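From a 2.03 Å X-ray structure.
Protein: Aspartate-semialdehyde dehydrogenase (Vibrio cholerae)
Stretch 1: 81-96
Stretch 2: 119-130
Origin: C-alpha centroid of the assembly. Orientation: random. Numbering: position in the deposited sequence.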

ATOM      1  N   TRP A  81       4.869  12.206 -34.734  1.00 24.27           N
ATOM      2  CA  TRP A  81       3.989  11.566 -35.716  1.00 24.15           C
ATOM      3  C   TRP A  81       2.475  11.794 -35.601  1.00 24.24           C
ATOM      4  O   TRP A  81       1.774  11.756 -36.613  1.00 24.04           O
ATOM      5  CB  TRP A  81       4.297  10.065 -35.806  1.00 24.25           C
ATOM      6  CG  TRP A  81       5.577   9.823 -36.506  1.00 23.59           C
ATOM      7  CD1 TRP A  81       6.749   9.431 -35.951  1.00 22.90           C
ATOM      8  CD2 TRP A  81       5.832  10.016 -37.903  1.00 24.00           C
ATOM      9  NE1 TRP A  81       7.721   9.334 -36.918  1.00 22.91           N
ATOM     10  CE2 TRP A  81       7.184   9.689 -38.128  1.00 23.79           C
ATOM     11  CE3 TRP A  81       5.035  10.404 -38.995  1.00 24.85           C
ATOM     12  CZ2 TRP A  81       7.778   9.756 -39.400  1.00 24.14           C
ATOM     13  CZ3 TRP A  81       5.626  10.476 -40.266  1.00 24.74           C
ATOM     14  CH2 TRP A  81       6.985  10.152 -40.451  1.00 23.73           C
ATOM     15  N   ALA A  82       1.964  12.024 -34.394  1.00 23.79           N
ATOM     16  CA  ALA A  82       0.520  12.227 -34.246  1.00 23.92           C
ATOM     17  C   ALA A  82       0.006  13.479 -34.950  1.00 24.17           C
ATOM     18  O   ALA A  82      -1.078  13.434 -35.534  1.00 24.27           O
ATOM     19  CB  ALA A  82       0.078  12.211 -32.782  1.00 23.61           C
ATOM     20  N   PRO A  83       0.738  14.609 -34.855  1.00 23.99           N
ATOM     21  CA  PRO A  83       0.322  15.755 -35.676  1.00 24.22           C
ATOM     22  C   PRO A  83       0.252  15.462 -37.184  1.00 24.28           C
ATOM     23  O   PRO A  83      -0.624  15.990 -37.870  1.00 24.78           O
ATOM     24  CB  PRO A  83       1.408  16.799 -35.387  1.00 24.15           C
ATOM     25  CG  PRO A  83       1.871  16.468 -33.988  1.00 23.97           C
ATOM     26  CD  PRO A  83       1.888  14.954 -33.991  1.00 23.98           C
ATOM     27  N   ILE A  84       1.176  14.647 -37.679  1.00 24.16           N
ATOM     28  CA  ILE A  84       1.245  14.291 -39.103  1.00 24.28           C
ATOM     29  C   ILE A  84       0.063  13.410 -39.526  1.00 23.92           C
ATOM     30  O   ILE A  84      -0.576  13.664 -40.547  1.00 23.85           O
ATOM     31  CB  ILE A  84       2.594  13.621 -39.442  1.00 24.19           C
ATOM     32  CG1 ILE A  84       3.739  14.615 -39.165  1.00 24.40           C
ATOM     33  CG2 ILE A  84       2.607  13.141 -40.894  1.00 24.32           C
ATOM     34  CD1 ILE A  84       5.118  14.083 -39.474  1.00 24.03           C
ATOM     35  N   ALA A  85      -0.246  12.400 -38.721  1.00 23.63           N
ATOM     36  CA  ALA A  85      -1.437  11.587 -38.944  1.00 23.40           C
ATOM     37  C   ALA A  85      -2.694  12.440 -38.857  1.00 23.82           C
ATOM     38  O   ALA A  85      -3.561  12.367 -39.724  1.00 23.45           O
ATOM     39  CB  ALA A  85      -1.490  10.419 -37.941  1.00 23.57           C
ATOM     40  N   ALA A  86      -2.787  13.275 -37.823  1.00 24.11           N
ATOM     41  CA  ALA A  86      -3.948  14.149 -37.648  1.00 24.86           C
ATOM     42  C   ALA A  86      -4.166  15.067 -38.858  1.00 25.25           C
ATOM     43  O   ALA A  86      -5.291  15.218 -39.340  1.00 25.66           O
ATOM     44  CB  ALA A  86      -3.798  14.987 -36.357  1.00 24.56           C
ATOM     45  N   GLU A  87      -3.080  15.670 -39.339  1.00 25.70           N
ATOM     46  CA  GLU A  87      -3.115  16.560 -40.507  1.00 25.95           C
ATOM     47  C   GLU A  87      -3.676  15.833 -41.732  1.00 26.04           C
ATOM     48  O   GLU A  87      -4.385  16.425 -42.535  1.00 26.39           O
ATOM     49  CB  GLU A  87      -1.717  17.121 -40.785  1.00 25.69           C
ATOM     50  CG  GLU A  87      -1.558  17.902 -42.105  1.00 26.14           C
ATOM     51  CD  GLU A  87      -0.116  18.231 -42.404  1.00 26.24           C
ATOM     52  OE1 GLU A  87       0.702  17.296 -42.545  1.00 26.71           O
ATOM     53  OE2 GLU A  87       0.211  19.432 -42.498  1.00 27.23           O
ATOM     54  N   ALA A  88      -3.378  14.542 -41.851  1.00 26.60           N
ATOM     55  CA  ALA A  88      -3.873  13.731 -42.958  1.00 26.61           C
ATOM     56  C   ALA A  88      -5.339  13.316 -42.779  1.00 27.17           C
ATOM     57  O   ALA A  88      -5.913  12.679 -43.660  1.00 27.17           O
ATOM     58  CB  ALA A  88      -2.984  12.512 -43.158  1.00 26.97           C
ATOM     59  N   GLY A  89      -5.938  13.688 -41.644  1.00 26.74           N
ATOM     60  CA  GLY A  89      -7.351  13.418 -41.373  1.00 26.11           C
ATOM     61  C   GLY A  89      -7.603  12.130 -40.594  1.00 25.52           C
ATOM     62  O   GLY A  89      -8.749  11.708 -40.458  1.00 25.52           O
ATOM     63  N   VAL A  90      -6.533  11.515 -40.085  1.00 25.01           N
ATOM     64  CA  VAL A  90      -6.630  10.346 -39.193  1.00 24.53           C
ATOM     65  C   VAL A  90      -6.972  10.797 -37.755  1.00 24.10           C
ATOM     66  O   VAL A  90      -6.470  11.824 -37.286  1.00 23.66           O
ATOM     67  CB  VAL A  90      -5.288   9.557 -39.159  1.00 24.53           C
ATOM     68  CG1 VAL A  90      -5.434   8.241 -38.410  1.00 24.99           C
ATOM     69  CG2 VAL A  90      -4.775   9.306 -40.561  1.00 26.26           C
ATOM     70  N   VAL A  91      -7.817  10.033 -37.057  1.00 23.47           N
ATOM     71  CA  VAL A  91      -8.039  10.268 -35.636  1.00 22.39           C
ATOM     72  C   VAL A  91      -7.112   9.356 -34.836  1.00 22.36           C
ATOM     73  O   VAL A  91      -7.186   8.123 -34.939  1.00 22.82           O
ATOM     74  CB  VAL A  91      -9.534  10.111 -35.206  1.00 22.31           C
ATOM     75  CG1 VAL A  91      -9.717  10.508 -33.727  1.00 20.81           C
ATOM     76  CG2 VAL A  91     -10.428  10.957 -36.084  1.00 21.56           C
ATOM     77  N   VAL A  92      -6.221   9.978 -34.062  1.00 21.96           N
ATOM     78  CA  VAL A  92      -5.178   9.261 -33.333  1.00 21.46           C
ATOM     79  C   VAL A  92      -5.632   9.027 -31.896  1.00 21.83           C
ATOM     80  O   VAL A  92      -6.042   9.958 -31.208  1.00 21.87           O
ATOM     81  CB  VAL A  92      -3.833  10.036 -33.341  1.00 21.72           C
ATOM     82  CG1 VAL A  92      -2.745   9.280 -32.573  1.00 20.03           C
ATOM     83  CG2 VAL A  92      -3.381  10.328 -34.774  1.00 21.40           C
ATOM     84  N   ILE A  93      -5.591   7.773 -31.467  1.00 21.89           N
ATOM     85  CA  ILE A  93      -5.802   7.433 -30.065  1.00 21.79           C
ATOM     86  C   ILE A  93      -4.419   7.123 -29.501  1.00 21.91           C
ATOM     87  O   ILE A  93      -3.763   6.181 -29.936  1.00 21.49           O
ATOM     88  CB  ILE A  93      -6.820   6.263 -29.890  1.00 22.22           C
ATOM     89  CG1 ILE A  93      -8.216   6.714 -30.366  1.00 21.89           C
ATOM     90  CG2 ILE A  93      -6.846   5.798 -28.432  1.00 21.27           C
ATOM     91  CD1 ILE A  93      -9.104   5.600 -30.931  1.00 23.55           C
ATOM     92  N   ASP A  94      -3.966   7.967 -28.571  1.00 21.69           N
ATOM     93  CA  ASP A  94      -2.559   7.998 -28.190  1.00 21.40           C
ATOM     94  C   ASP A  94      -2.298   7.390 -26.829  1.00 21.04           C
ATOM     95  O   ASP A  94      -2.684   7.951 -25.810  1.00 20.77           O
ATOM     96  CB  ASP A  94      -2.009   9.427 -28.205  1.00 20.81           C
ATOM     97  CG  ASP A  94      -0.503   9.455 -28.131  1.00 23.08           C
ATOM     98  OD1 ASP A  94       0.122   8.694 -28.902  1.00 22.66           O
ATOM     99  OD2 ASP A  94       0.056  10.216 -27.308  1.00 24.16           O
ATOM    100  N   ASN A  95      -1.606   6.262 -26.824  1.00 21.37           N
ATOM    101  CA  ASN A  95      -1.245   5.615 -25.571  1.00 21.98           C
ATOM    102  C   ASN A  95       0.152   6.014 -25.120  1.00 22.31           C
ATOM    103  O   ASN A  95       1.037   5.163 -24.974  1.00 23.56           O
ATOM    104  CB  ASN A  95      -1.395   4.097 -25.668  1.00 22.41           C
ATOM    105  CG  ASN A  95      -1.133   3.403 -24.344  1.00 22.46           C
ATOM    106  OD1 ASN A  95      -1.775   3.693 -23.342  1.00 24.26           O
ATOM    107  ND2 ASN A  95      -0.159   2.516 -24.331  1.00 22.56           N
ATOM    108  N   THR A  96       0.355   7.325 -24.935  1.00 21.59           N
ATOM    109  CA  THR A  96       1.556   7.856 -24.286  1.00 20.79           C
ATOM    110  C   THR A  96       1.143   8.968 -23.331  1.00 20.34           C
ATOM    111  O   THR A  96      -0.028   9.367 -23.292  1.00 19.09           O
ATOM    112  CB  THR A  96       2.623   8.408 -25.311  1.00 21.02           C
ATOM    113  OG1 THR A  96       2.255   9.719 -25.757  1.00 19.50           O
ATOM    114  CG2 THR A  96       2.748   7.497 -26.524  1.00 21.73           C
ATOM    115  N   GLU A 119     -14.684  15.825 -28.405  1.00 29.96           N
ATOM    116  CA  GLU A 119     -13.599  16.795 -28.553  1.00 30.09           C
ATOM    117  C   GLU A 119     -12.438  16.296 -29.423  1.00 29.84           C
ATOM    118  O   GLU A 119     -11.436  16.996 -29.559  1.00 29.39           O
ATOM    119  CB  GLU A 119     -13.075  17.244 -27.184  1.00 30.37           C
ATOM    120  CG  GLU A 119     -14.118  17.859 -26.266  1.00 33.31           C
ATOM    121  CD  GLU A 119     -14.470  19.310 -26.600  1.00 37.93           C
ATOM    122  OE1 GLU A 119     -13.854  19.912 -27.505  1.00 39.98           O
ATOM    123  OE2 GLU A 119     -15.371  19.865 -25.928  1.00 41.19           O
ATOM    124  N   PHE A 120     -12.576  15.106 -30.019  1.00 29.86           N
ATOM    125  CA  PHE A 120     -11.551  14.581 -30.929  1.00 29.52           C
ATOM    126  C   PHE A 120     -11.344  15.534 -32.096  1.00 29.89           C
ATOM    127  O   PHE A 120     -10.269  15.583 -32.684  1.00 29.63           O
ATOM    128  CB  PHE A 120     -11.907  13.179 -31.449  1.00 29.60           C
ATOM    129  CG  PHE A 120     -12.881  13.177 -32.615  1.00 29.60           C
ATOM    130  CD1 PHE A 120     -12.418  13.224 -33.932  1.00 30.55           C
ATOM    131  CD2 PHE A 120     -14.254  13.135 -32.391  1.00 29.65           C
ATOM    132  CE1 PHE A 120     -13.309  13.226 -35.012  1.00 30.20           C
ATOM    133  CE2 PHE A 120     -15.156  13.134 -33.464  1.00 30.87           C
ATOM    134  CZ  PHE A 120     -14.678  13.176 -34.776  1.00 30.71           C
ATOM    135  N   ARG A 121     -12.376  16.303 -32.428  1.00 30.30           N
ATOM    136  CA  ARG A 121     -12.297  17.164 -33.609  1.00 31.52           C
ATOM    137  C   ARG A 121     -11.444  18.433 -33.424  1.00 30.30           C
ATOM    138  O   ARG A 121     -11.104  19.101 -34.399  1.00 30.46           O
ATOM    139  CB  ARG A 121     -13.689  17.474 -34.180  1.00 31.48           C
ATOM    140  CG  ARG A 121     -14.627  18.281 -33.292  1.00 33.73           C
ATOM    141  CD  ARG A 121     -15.822  18.746 -34.143  1.00 34.92           C
ATOM    142  NE  ARG A 121     -16.967  19.248 -33.370  1.00 42.79           N
ATOM    143  CZ  ARG A 121     -17.961  19.969 -33.897  1.00 45.47           C
ATOM    144  NH1 ARG A 121     -18.973  20.378 -33.134  1.00 46.17           N
ATOM    145  NH2 ARG A 121     -17.944  20.287 -35.193  1.00 46.55           N
ATOM    146  N   ASN A 122     -11.093  18.741 -32.178  1.00 29.17           N
ATOM    147  CA  ASN A 122     -10.173  19.843 -31.882  1.00 28.46           C
ATOM    148  C   ASN A 122      -8.820  19.686 -32.576  1.00 27.38           C
ATOM    149  O   ASN A 122      -8.317  20.643 -33.174  1.00 27.86           O
ATOM    150  CB  ASN A 122      -9.970  19.982 -30.367  1.00 28.46           C
ATOM    151  CG  ASN A 122     -11.218  20.467 -29.643  1.00 29.86           C
ATOM    152  OD1 ASN A 122     -12.194  20.908 -30.269  1.00 31.04           O
ATOM    153  ND2 ASN A 122     -11.194  20.387 -28.311  1.00 27.81           N
ATOM    154  N   ARG A 123      -8.254  18.475 -32.511  1.00 25.51           N
ATOM    155  CA  ARG A 123      -6.887  18.196 -32.960  1.00 24.79           C
ATOM    156  C   ARG A 123      -6.757  16.851 -33.683  1.00 23.94           C
ATOM    157  O   ARG A 123      -5.657  16.477 -34.116  1.00 24.13           O
ATOM    158  CB  ARG A 123      -5.933  18.195 -31.749  1.00 24.50           C
ATOM    159  CG  ARG A 123      -5.618  19.589 -31.188  1.00 26.88           C
ATOM    160  CD  ARG A 123      -4.207  20.071 -31.611  1.00 29.73           C
ATOM    161  NE  ARG A 123      -3.272  20.169 -30.463  1.00 32.72           N
ATOM    162  CZ  ARG A 123      -2.023  19.700 -30.447  1.00 33.46           C
ATOM    163  NH1 ARG A 123      -1.530  19.082 -31.501  1.00 32.69           N
ATOM    164  NH2 ARG A 123      -1.250  19.853 -29.364  1.00 37.68           N
ATOM    165  N   ASN A 124      -7.863  16.113 -33.795  1.00 23.14           N
ATOM    166  CA  ASN A 124      -7.851  14.737 -34.316  1.00 22.44           C
ATOM    167  C   ASN A 124      -6.997  13.816 -33.447  1.00 22.19           C
ATOM    168  O   ASN A 124      -6.376  12.863 -33.933  1.00 22.38           O
ATOM    169  CB  ASN A 124      -7.417  14.677 -35.790  1.00 22.22           C
ATOM    170  CG  ASN A 124      -8.527  15.117 -36.752  1.00 24.86           C
ATOM    171  OD1 ASN A 124      -9.686  15.310 -36.357  1.00 25.19           O
ATOM    172  ND2 ASN A 124      -8.165  15.289 -38.021  1.00 25.90           N
ATOM    173  N   ILE A 125      -6.979  14.108 -32.147  1.00 21.57           N
ATOM    174  CA  ILE A 125      -6.282  13.271 -31.181  1.00 20.47           C
ATOM    175  C   ILE A 125      -7.143  13.097 -29.935  1.00 19.81           C
ATOM    176  O   ILE A 125      -7.778  14.059 -29.471  1.00 19.39           O
ATOM    177  CB  ILE A 125      -4.892  13.859 -30.779  1.00 20.73           C
ATOM    178  CG1 ILE A 125      -4.013  14.125 -32.007  1.00 20.09           C
ATOM    179  CG2 ILE A 125      -4.149  12.894 -29.843  1.00 20.46           C
ATOM    180  CD1 ILE A 125      -2.872  15.092 -31.728  1.00 20.75           C
ATOM    181  N   ILE A 126      -7.173  11.860 -29.433  1.00 18.98           N
ATOM    182  CA  ILE A 126      -7.740  11.516 -28.128  1.00 19.42           C
ATOM    183  C   ILE A 126      -6.614  10.828 -27.337  1.00 19.29           C
ATOM    184  O   ILE A 126      -5.923   9.981 -27.872  1.00 19.64           O
ATOM    185  CB  ILE A 126      -8.928  10.506 -28.254  1.00 19.14           C
ATOM    186  CG1 ILE A 126     -10.008  11.035 -29.210  1.00 19.76           C
ATOM    187  CG2 ILE A 126      -9.527  10.206 -26.884  1.00 19.35           C
ATOM    188  CD1 ILE A 126     -10.970   9.953 -29.738  1.00 19.93           C
ATOM    189  N   ALA A 127      -6.437  11.199 -26.076  1.00 19.53           N
ATOM    190  CA  ALA A 127      -5.344  10.657 -25.255  1.00 19.29           C
ATOM    191  C   ALA A 127      -5.853   9.505 -24.401  1.00 19.62           C
ATOM    192  O   ALA A 127      -6.930   9.606 -23.808  1.00 19.77           O
ATOM    193  CB  ALA A 127      -4.770  11.754 -24.378  1.00 18.57           C
ATOM    194  N   ASN A 128      -5.083   8.414 -24.365  1.00 19.88           N
ATOM    195  CA  ASN A 128      -5.364   7.242 -23.532  1.00 21.24           C
ATOM    196  C   ASN A 128      -4.664   7.503 -22.206  1.00 21.44           C
ATOM    197  O   ASN A 128      -3.482   7.843 -22.217  1.00 21.70           O
ATOM    198  CB  ASN A 128      -4.768   5.983 -24.199  1.00 21.03           C
ATOM    199  CG  ASN A 128      -5.430   4.666 -23.749  1.00 22.72           C
ATOM    200  OD1 ASN A 128      -4.742   3.686 -23.409  1.00 22.44           O
ATOM    201  ND2 ASN A 128      -6.748   4.620 -23.798  1.00 20.13           N
ATOM    202  N   PRO A 129      -5.383   7.392 -21.066  1.00 21.88           N
ATOM    203  CA  PRO A 129      -4.717   7.653 -19.791  1.00 22.39           C
ATOM    204  C   PRO A 129      -3.773   6.539 -19.331  1.00 23.95           C
ATOM    205  O   PRO A 129      -3.712   5.464 -19.936  1.00 23.29           O
ATOM    206  CB  PRO A 129      -5.885   7.811 -18.787  1.00 21.69           C
ATOM    207  CG  PRO A 129      -7.133   7.884 -19.608  1.00 22.04           C
ATOM    208  CD  PRO A 129      -6.807   7.082 -20.864  1.00 21.59           C
ATOM    209  N   ASN A 130      -3.049   6.832 -18.257  1.00 25.61           N
ATOM    210  CA  ASN A 130      -2.197   5.880 -17.583  1.00 28.17           C
ATOM    211  C   ASN A 130      -3.052   4.739 -17.030  1.00 28.79           C
ATOM    212  O   ASN A 130      -4.142   4.993 -16.510  1.00 28.36           O
ATOM    213  CB  ASN A 130      -1.476   6.621 -16.452  1.00 28.23           C
ATOM    214  CG  ASN A 130      -0.279   5.870 -15.933  1.00 31.97           C
ATOM    215  OD1 ASN A 130      -0.417   4.836 -15.294  1.00 35.42           O
ATOM    216  ND2 ASN A 130       0.915   6.393 -16.206  1.00 35.11           N
TER

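Stretch 1 runs from a helix through a turn into strand 91-94, which lies beside strand 125-127 with N-to-C directions 15° apart. That parallel pairing is established by alternating backbone hydrogen bonds: Val92 N to Asn124 O (2.9 Å), Ile126 N to Val92 O (2.8 Å), Asp94 N to Ile126 O (2.9 Å) and Asn128 N to Asp94 O (2.8 Å), all with N-H...O angles above 160°. The stretches bury 697 Å², and Asn124, Asn128 and Val91 are most covered.

Asn124, with 89 Å² covered, joins strand to helix. Its phi/psi of 61/32 is left-handed, which asparagine tolerates better than most. Its CA-to-CB bond points toward stretch 1, and with chi1 at -77° (m) ND2 donates to Ala86 O at 3.2 Å and 163°. Ala86 O also accepts from Gly89 N (2.8 Å), within the Schellman motif that ends the helix; phi of Gly89 is 94°, where a CB would jam against the preceding carbonyl O, hence glycine. The small Ala86 side chain permits close approach, its CB lying 3.3 Å from Arg123 O and 3.7 Å from Asn124 CB.

Asn128, with 78 Å² covered, continues the ladder beyond strand 125-127 through its backbone N. Its CA-to-CB bond also points toward stretch 1, and Asn128 OD1 lies 3.0 Å from Asn95 OD1.

Val91 contributes 69 Å². In its t rotamer both methyls touch Phe120 CD1 (Val91 CG2 obliquely at 3.7 Å, Val91 CG1 at 3.8 Å), and Val91 CG1 also reaches Ile126 CD1 at 4.2 Å. The paired strands then alternate: Ile93 and Ile126 share one sheet face (Ile93 CG1 to Ile126 CD1, 4.3 Å), whereas Val92 and Ile125 pack on the other (Val92 CB to Ile125 CG1, 4.3 Å). There Ile125 CD1 also reaches Ala82 CB at 4.3 Å, extending the apolar contact to the helix.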